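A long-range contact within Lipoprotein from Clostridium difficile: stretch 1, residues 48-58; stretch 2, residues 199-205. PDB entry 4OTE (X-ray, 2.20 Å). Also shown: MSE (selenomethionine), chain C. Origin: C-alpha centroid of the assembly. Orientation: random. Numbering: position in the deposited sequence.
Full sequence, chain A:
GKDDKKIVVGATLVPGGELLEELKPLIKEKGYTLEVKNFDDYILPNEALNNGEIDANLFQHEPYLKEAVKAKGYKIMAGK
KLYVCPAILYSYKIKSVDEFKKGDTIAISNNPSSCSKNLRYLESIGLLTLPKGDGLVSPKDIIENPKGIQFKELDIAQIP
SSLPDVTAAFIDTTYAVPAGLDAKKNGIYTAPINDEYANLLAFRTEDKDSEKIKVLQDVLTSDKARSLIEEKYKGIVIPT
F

Stretch 1 (48-58) ALNNGEIDANL
Stretch 2, residues 199-205: NLLAFRT

This is a short antiparallel strand pairing, locked at one end by a buried arginine that reaches across to the carbonyls of a helix end and the loop after it.

Stretch 1 enters as the last turn of a helix, 48-51. Gly 52 leaves helical geometry with phi/psi 102/8, angles at which a CB would be jammed against the preceding carbonyl, so glycine is called for. Ile 54 is extended (-126/152), Asp 55 bends back (-77/-28), and the chain is a strand from Ala 56.

That strand runs at 161° to the strand of stretch 2, which ends at Arg 204, with the axes 4.7 Å apart at closest approach. Register is set by Asn 57 facing Ala 202, CA to CA 5.3 Å, as a hydrogen-bonded pair: Asn 57 N donates to Ala 202 O and Ala 202 N to Asn 57 O, both at 2.9 Å. Asn 57 O also receives a CA-H contact from Leu 201 CA at 3.4 Å. Ala 56 falls beside Phe 203, CA to CA 4.6 Å, and Leu 58 beside Leu 201, CA to CA 4.8 Å.

Asn 57 (chi1 p) and Ala 202 share one face of the sheet, where Asn 57 OD1 lies 3.4 Å from Ala 202 CB. The small alanine also accommodates Leu 49 (t, p), whose CD2 comes within 4.2 Å of Ala 202 CB and 3.6 Å of Phe 203 CA, so the helix packs on the strand. On the other face, Leu 58 (t, p) and Leu 201 (t, p) meet, Leu 58 CB 4.4 Å from Leu 201 CD1; that same CD1 lies 3.8 Å from Ala 56 CB. Phe 203 (chi1 40°, chi2 82°) brings its CB to 4.3 Å from Ala 56 CB while its ring leads away.

Arg 204 (m, t, m, chi4 -83°) has the largest area covered across the contact. Its NH1 donates to Leu 49 O and Ile 54 O, each at 2.8 Å and near the guanidinium plane, thereby tying the helix end to the following loop. Asp 55 (chi1 m) is too distant for a salt bridge, OD1 to Arg 204 NH2 being 4.4 Å. Water 1 spans that gap, accepting from Arg 204 NH2 at 3.0 Å and donating to Asp 55 OD1 at 3.0 Å and Gly 52 O at 3.2 Å. Beyond the direct backbone pair, water 2 continues the ladder, accepting from Arg 204 N at 2.8 Å and donating to Asp 55 O at 2.7 Å.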

ATOM      1  N   ALA A  48     -12.229 -12.556   3.545  1.00 30.61           N
ATOM      2  CA  ALA A  48     -13.021 -12.336   4.748  1.00 29.69           C
ATOM      3  C   ALA A  48     -14.173 -11.377   4.483  1.00 29.10           C
ATOM      4  O   ALA A  48     -15.297 -11.613   4.932  1.00 28.32           O
ATOM      5  CB  ALA A  48     -12.135 -11.810   5.866  1.00 29.41           C
ATOM      6  N   LEU A  49     -13.897 -10.303   3.747  1.00 27.87           N
ATOM      7  CA  LEU A  49     -14.933  -9.331   3.409  1.00 28.83           C
ATOM      8  C   LEU A  49     -16.046  -9.964   2.565  1.00 30.32           C
ATOM      9  O   LEU A  49     -17.232  -9.761   2.830  1.00 30.70           O
ATOM     10  CB  LEU A  49     -14.327  -8.132   2.672  1.00 27.76           C
ATOM     11  CG  LEU A  49     -15.296  -7.041   2.213  1.00 27.17           C
ATOM     12  CD1 LEU A  49     -16.073  -6.483   3.395  1.00 27.22           C
ATOM     13  CD2 LEU A  49     -14.560  -5.928   1.478  1.00 26.20           C
ATOM     14  N   ASN A  50     -15.661 -10.732   1.553  1.00 32.55           N
ATOM     15  CA  ASN A  50     -16.634 -11.352   0.664  1.00 35.38           C
ATOM     16  C   ASN A  50     -17.398 -12.487   1.351  1.00 37.39           C
ATOM     17  O   ASN A  50     -18.579 -12.695   1.080  1.00 39.02           O
ATOM     18  CB  ASN A  50     -15.944 -11.859  -0.598  1.00 37.41           C
ATOM     19  CG  ASN A  50     -16.920 -12.115  -1.732  1.00 38.99           C
ATOM     20  OD1 ASN A  50     -17.645 -11.215  -2.165  1.00 39.02           O
ATOM     21  ND2 ASN A  50     -16.930 -13.340  -2.232  1.00 41.25           N
ATOM     22  N   ASN A  51     -16.716 -13.203   2.246  1.00 38.83           N
ATOM     23  CA  ASN A  51     -17.332 -14.254   3.063  1.00 41.31           C
ATOM     24  C   ASN A  51     -18.407 -13.724   4.002  1.00 37.78           C
ATOM     25  O   ASN A  51     -19.339 -14.444   4.331  1.00 38.82           O
ATOM     26  CB  ASN A  51     -16.277 -14.968   3.928  1.00 43.83           C
ATOM     27  CG  ASN A  51     -15.252 -15.738   3.113  1.00 49.97           C
ATOM     28  OD1 ASN A  51     -14.274 -16.241   3.664  1.00 54.44           O
ATOM     29  ND2 ASN A  51     -15.460 -15.827   1.800  1.00 53.74           N
ATOM     30  N   GLY A  52     -18.257 -12.482   4.455  1.00 35.41           N
ATOM     31  CA  GLY A  52     -19.177 -11.891   5.424  1.00 33.95           C
ATOM     32  C   GLY A  52     -18.641 -11.854   6.847  1.00 32.97           C
ATOM     33  O   GLY A  52     -19.373 -11.513   7.775  1.00 33.70           O
ATOM     34  N   GLU A  53     -17.367 -12.196   7.028  1.00 32.00           N
ATOM     35  CA  GLU A  53     -16.765 -12.226   8.361  1.00 31.94           C
ATOM     36  C   GLU A  53     -16.539 -10.815   8.914  1.00 30.34           C
ATOM     37  O   GLU A  53     -16.622 -10.598  10.120  1.00 30.66           O
ATOM     38  CB  GLU A  53     -15.436 -12.986   8.336  1.00 33.57           C
ATOM     39  CG  GLU A  53     -14.908 -13.300   9.725  1.00 35.70           C
ATOM     40  CD  GLU A  53     -13.539 -13.956   9.734  1.00 37.65           C
ATOM     41  OE1 GLU A  53     -12.875 -14.045   8.682  1.00 37.17           O
ATOM     42  OE2 GLU A  53     -13.116 -14.379  10.829  1.00 38.89           O
ATOM     43  N   ILE A  54     -16.240  -9.873   8.025  1.00 28.65           N
ATOM     44  CA  ILE A  54     -15.976  -8.486   8.404  1.00 28.06           C
ATOM     45  C   ILE A  54     -16.884  -7.563   7.599  1.00 28.21           C
ATOM     46  O   ILE A  54     -17.296  -7.902   6.490  1.00 28.62           O
ATOM     47  CB  ILE A  54     -14.488  -8.102   8.182  1.00 26.89           C
ATOM     48  CG1 ILE A  54     -14.097  -8.211   6.701  1.00 26.57           C
ATOM     49  CG2 ILE A  54     -13.585  -8.983   9.036  1.00 28.15           C
ATOM     50  CD1 ILE A  54     -12.630  -7.970   6.420  1.00 26.22           C
ATOM     51  N   ASP A  55     -17.201  -6.404   8.170  1.00 28.83           N
ATOM     52  CA  ASP A  55     -18.065  -5.416   7.513  1.00 29.37           C
ATOM     53  C   ASP A  55     -17.323  -4.636   6.437  1.00 28.35           C
ATOM     54  O   ASP A  55     -17.929  -4.155   5.483  1.00 30.18           O
ATOM     55  CB  ASP A  55     -18.620  -4.435   8.541  1.00 30.72           C
ATOM     56  CG  ASP A  55     -19.529  -5.106   9.548  1.00 33.41           C
ATOM     57  OD1 ASP A  55     -20.558  -5.674   9.127  1.00 38.10           O
ATOM     58  OD2 ASP A  55     -19.217  -5.065  10.754  1.00 32.42           O
ATOM     59  N   ALA A  56     -16.013  -4.501   6.608  1.00 26.13           N
ATOM     60  CA  ALA A  56     -15.190  -3.724   5.698  1.00 24.91           C
ATOM     61  C   ALA A  56     -13.717  -4.054   5.910  1.00 23.45           C
ATOM     62  O   ALA A  56     -13.354  -4.724   6.881  1.00 22.66           O
ATOM     63  CB  ALA A  56     -15.432  -2.239   5.923  1.00 24.75           C
ATOM     64  N   ASN A  57     -12.864  -3.592   5.001  1.00 23.62           N
ATOM     65  CA  ASN A  57     -11.428  -3.665   5.241  1.00 22.38           C
ATOM     66  C   ASN A  57     -10.707  -2.388   4.825  1.00 23.14           C
ATOM     67  O   ASN A  57     -11.219  -1.605   4.017  1.00 24.07           O
ATOM     68  CB  ASN A  57     -10.801  -4.938   4.631  1.00 22.24           C
ATOM     69  CG  ASN A  57     -10.853  -4.978   3.104  1.00 22.66           C
ATOM     70  OD1 ASN A  57     -10.575  -3.989   2.427  1.00 22.40           O
ATOM     71  ND2 ASN A  57     -11.157  -6.152   2.558  1.00 22.99           N
ATOM     72  N   LEU A  58      -9.537  -2.172   5.421  1.00 22.70           N
ATOM     73  CA  LEU A  58      -8.725  -0.991   5.159  1.00 22.44           C
ATOM     74  C   LEU A  58      -7.268  -1.394   4.937  1.00 23.09           C
ATOM     75  O   LEU A  58      -6.485  -1.485   5.885  1.00 23.11           O
ATOM     76  CB  LEU A  58      -8.843  -0.002   6.322  1.00 21.82           C
ATOM     77  CG  LEU A  58      -8.125   1.343   6.153  1.00 21.68           C
ATOM     78  CD1 LEU A  58      -8.574   2.055   4.886  1.00 22.10           C
ATOM     79  CD2 LEU A  58      -8.352   2.226   7.368  1.00 22.10           C
ATOM     80  N   ASN A 199      -5.188   4.495  -0.723  1.00 26.47           N
ATOM     81  CA  ASN A 199      -5.811   3.436   0.057  1.00 25.23           C
ATOM     82  C   ASN A 199      -7.177   3.911   0.521  1.00 25.75           C
ATOM     83  O   ASN A 199      -7.419   5.117   0.646  1.00 25.18           O
ATOM     84  CB  ASN A 199      -4.955   3.048   1.261  1.00 24.43           C
ATOM     85  CG  ASN A 199      -3.662   2.359   0.865  1.00 24.88           C
ATOM     86  OD1 ASN A 199      -3.142   2.564  -0.234  1.00 27.18           O
ATOM     87  ND2 ASN A 199      -3.134   1.539   1.762  1.00 23.06           N
ATOM     88  N   LEU A 200      -8.068   2.960   0.772  1.00 25.67           N
ATOM     89  CA  LEU A 200      -9.455   3.288   1.067  1.00 25.55           C
ATOM     90  C   LEU A 200     -10.175   2.132   1.738  1.00 25.67           C
ATOM     91  O   LEU A 200      -9.694   0.998   1.742  1.00 25.91           O
ATOM     92  CB  LEU A 200     -10.187   3.710  -0.221  1.00 25.41           C
ATOM     93  CG  LEU A 200      -9.804   3.015  -1.536  1.00 25.94           C
ATOM     94  CD1 LEU A 200     -10.245   1.561  -1.552  1.00 26.06           C
ATOM     95  CD2 LEU A 200     -10.384   3.761  -2.726  1.00 27.72           C
ATOM     96  N   LEU A 201     -11.324   2.442   2.321  1.00 26.32           N
ATOM     97  CA  LEU A 201     -12.190   1.432   2.885  1.00 26.76           C
ATOM     98  C   LEU A 201     -12.841   0.671   1.734  1.00 28.31           C
ATOM     99  O   LEU A 201     -13.237   1.270   0.730  1.00 29.40           O
ATOM    100  CB  LEU A 201     -13.256   2.078   3.770  1.00 26.19           C
ATOM    101  CG  LEU A 201     -13.994   1.139   4.725  1.00 26.18           C
ATOM    102  CD1 LEU A 201     -13.114   0.776   5.912  1.00 25.14           C
ATOM    103  CD2 LEU A 201     -15.294   1.778   5.192  1.00 26.95           C
ATOM    104  N   ALA A 202     -12.906  -0.650   1.870  1.00 28.82           N
ATOM    105  CA  ALA A 202     -13.604  -1.496   0.914  1.00 28.43           C
ATOM    106  C   ALA A 202     -14.700  -2.258   1.641  1.00 28.54           C
ATOM    107  O   ALA A 202     -14.565  -2.588   2.819  1.00 26.80           O
ATOM    108  CB  ALA A 202     -12.638  -2.459   0.242  1.00 29.21           C
ATOM    109  N   PHE A 203     -15.790  -2.531   0.934  1.00 29.49           N
ATOM    110  CA  PHE A 203     -16.949  -3.172   1.538  1.00 29.24           C
ATOM    111  C   PHE A 203     -17.767  -3.872   0.469  1.00 31.59           C
ATOM    112  O   PHE A 203     -17.586  -3.618  -0.723  1.00 34.83           O
ATOM    113  CB  PHE A 203     -17.801  -2.144   2.286  1.00 28.94           C
ATOM    114  CG  PHE A 203     -17.932  -0.832   1.570  1.00 28.73           C
ATOM    115  CD1 PHE A 203     -18.863  -0.669   0.553  1.00 30.21           C
ATOM    116  CD2 PHE A 203     -17.114   0.237   1.901  1.00 28.29           C
ATOM    117  CE1 PHE A 203     -18.979   0.540  -0.117  1.00 30.76           C
ATOM    118  CE2 PHE A 203     -17.223   1.448   1.236  1.00 28.77           C
ATOM    119  CZ  PHE A 203     -18.160   1.601   0.228  1.00 30.12           C
ATOM    120  N   ARG A 204     -18.648  -4.769   0.896  1.00 32.70           N
ATOM    121  CA  ARG A 204     -19.521  -5.466  -0.038  1.00 34.53           C
ATOM    122  C   ARG A 204     -20.461  -4.460  -0.698  1.00 35.86           C
ATOM    123  O   ARG A 204     -20.987  -3.558  -0.039  1.00 34.37           O
ATOM    124  CB  ARG A 204     -20.322  -6.567   0.668  1.00 34.72           C
ATOM    125  CG  ARG A 204     -19.474  -7.731   1.158  1.00 32.85           C
ATOM    126  CD  ARG A 204     -20.327  -8.786   1.840  1.00 33.42           C
ATOM    127  NE  ARG A 204     -20.984  -8.267   3.040  1.00 33.52           N
ATOM    128  CZ  ARG A 204     -20.422  -8.172   4.246  1.00 33.15           C
ATOM    129  NH1 ARG A 204     -19.169  -8.563   4.457  1.00 31.80           N
ATOM    130  NH2 ARG A 204     -21.126  -7.674   5.260  1.00 34.21           N
ATOM    131  N   THR A 205     -20.648  -4.615  -2.006  1.00 38.31           N
ATOM    132  CA  THR A 205     -21.536  -3.750  -2.775  1.00 41.40           C
ATOM    133  C   THR A 205     -22.936  -3.666  -2.156  1.00 42.53           C
ATOM    134  O   THR A 205     -23.563  -2.606  -2.194  1.00 44.35           O
ATOM    135  CB  THR A 205     -21.635  -4.231  -4.238  1.00 43.63           C
ATOM    136  OG1 THR A 205     -20.316  -4.328  -4.795  1.00 43.19           O
ATOM    137  CG2 THR A 205     -22.471  -3.269  -5.079  1.00 44.88           C
TER
HETATM  138  N   MSE C 301      -0.324   0.362   1.346  1.00 21.10           N
HETATM  139  CA  MSE C 301      -0.111  -0.300   0.015  1.00 21.23           C
HETATM  140  C   MSE C 301       0.278   0.740  -0.977  1.00 23.80           C
HETATM  141  O   MSE C 301      -0.445   1.723  -1.173  1.00 23.32           O
HETATM  142  OXT MSE C 301       1.328   0.608  -1.609  1.00 27.13           O
HETATM  143  CB  MSE C 301      -1.350  -1.030  -0.499  1.00 19.67           C
HETATM  144  CG  MSE C 301      -1.053  -1.826  -1.772  1.00 19.29           C
HETATM  145 SE   MSE C 301      -2.708  -2.601  -2.517  0.75 15.40          SE
HETATM  146  CE  MSE C 301      -2.969  -3.980  -1.151  1.00 18.11           C
HETATM  147  O   HOH W   1     -20.188  -8.408   8.060  1.00 37.76           O
HETATM  148  O   HOH W   2     -19.604  -5.068   3.522  1.00 23.90           O
HETATM  149  O   HOH W   3      -9.204  -1.677   1.805  1.00 21.60           O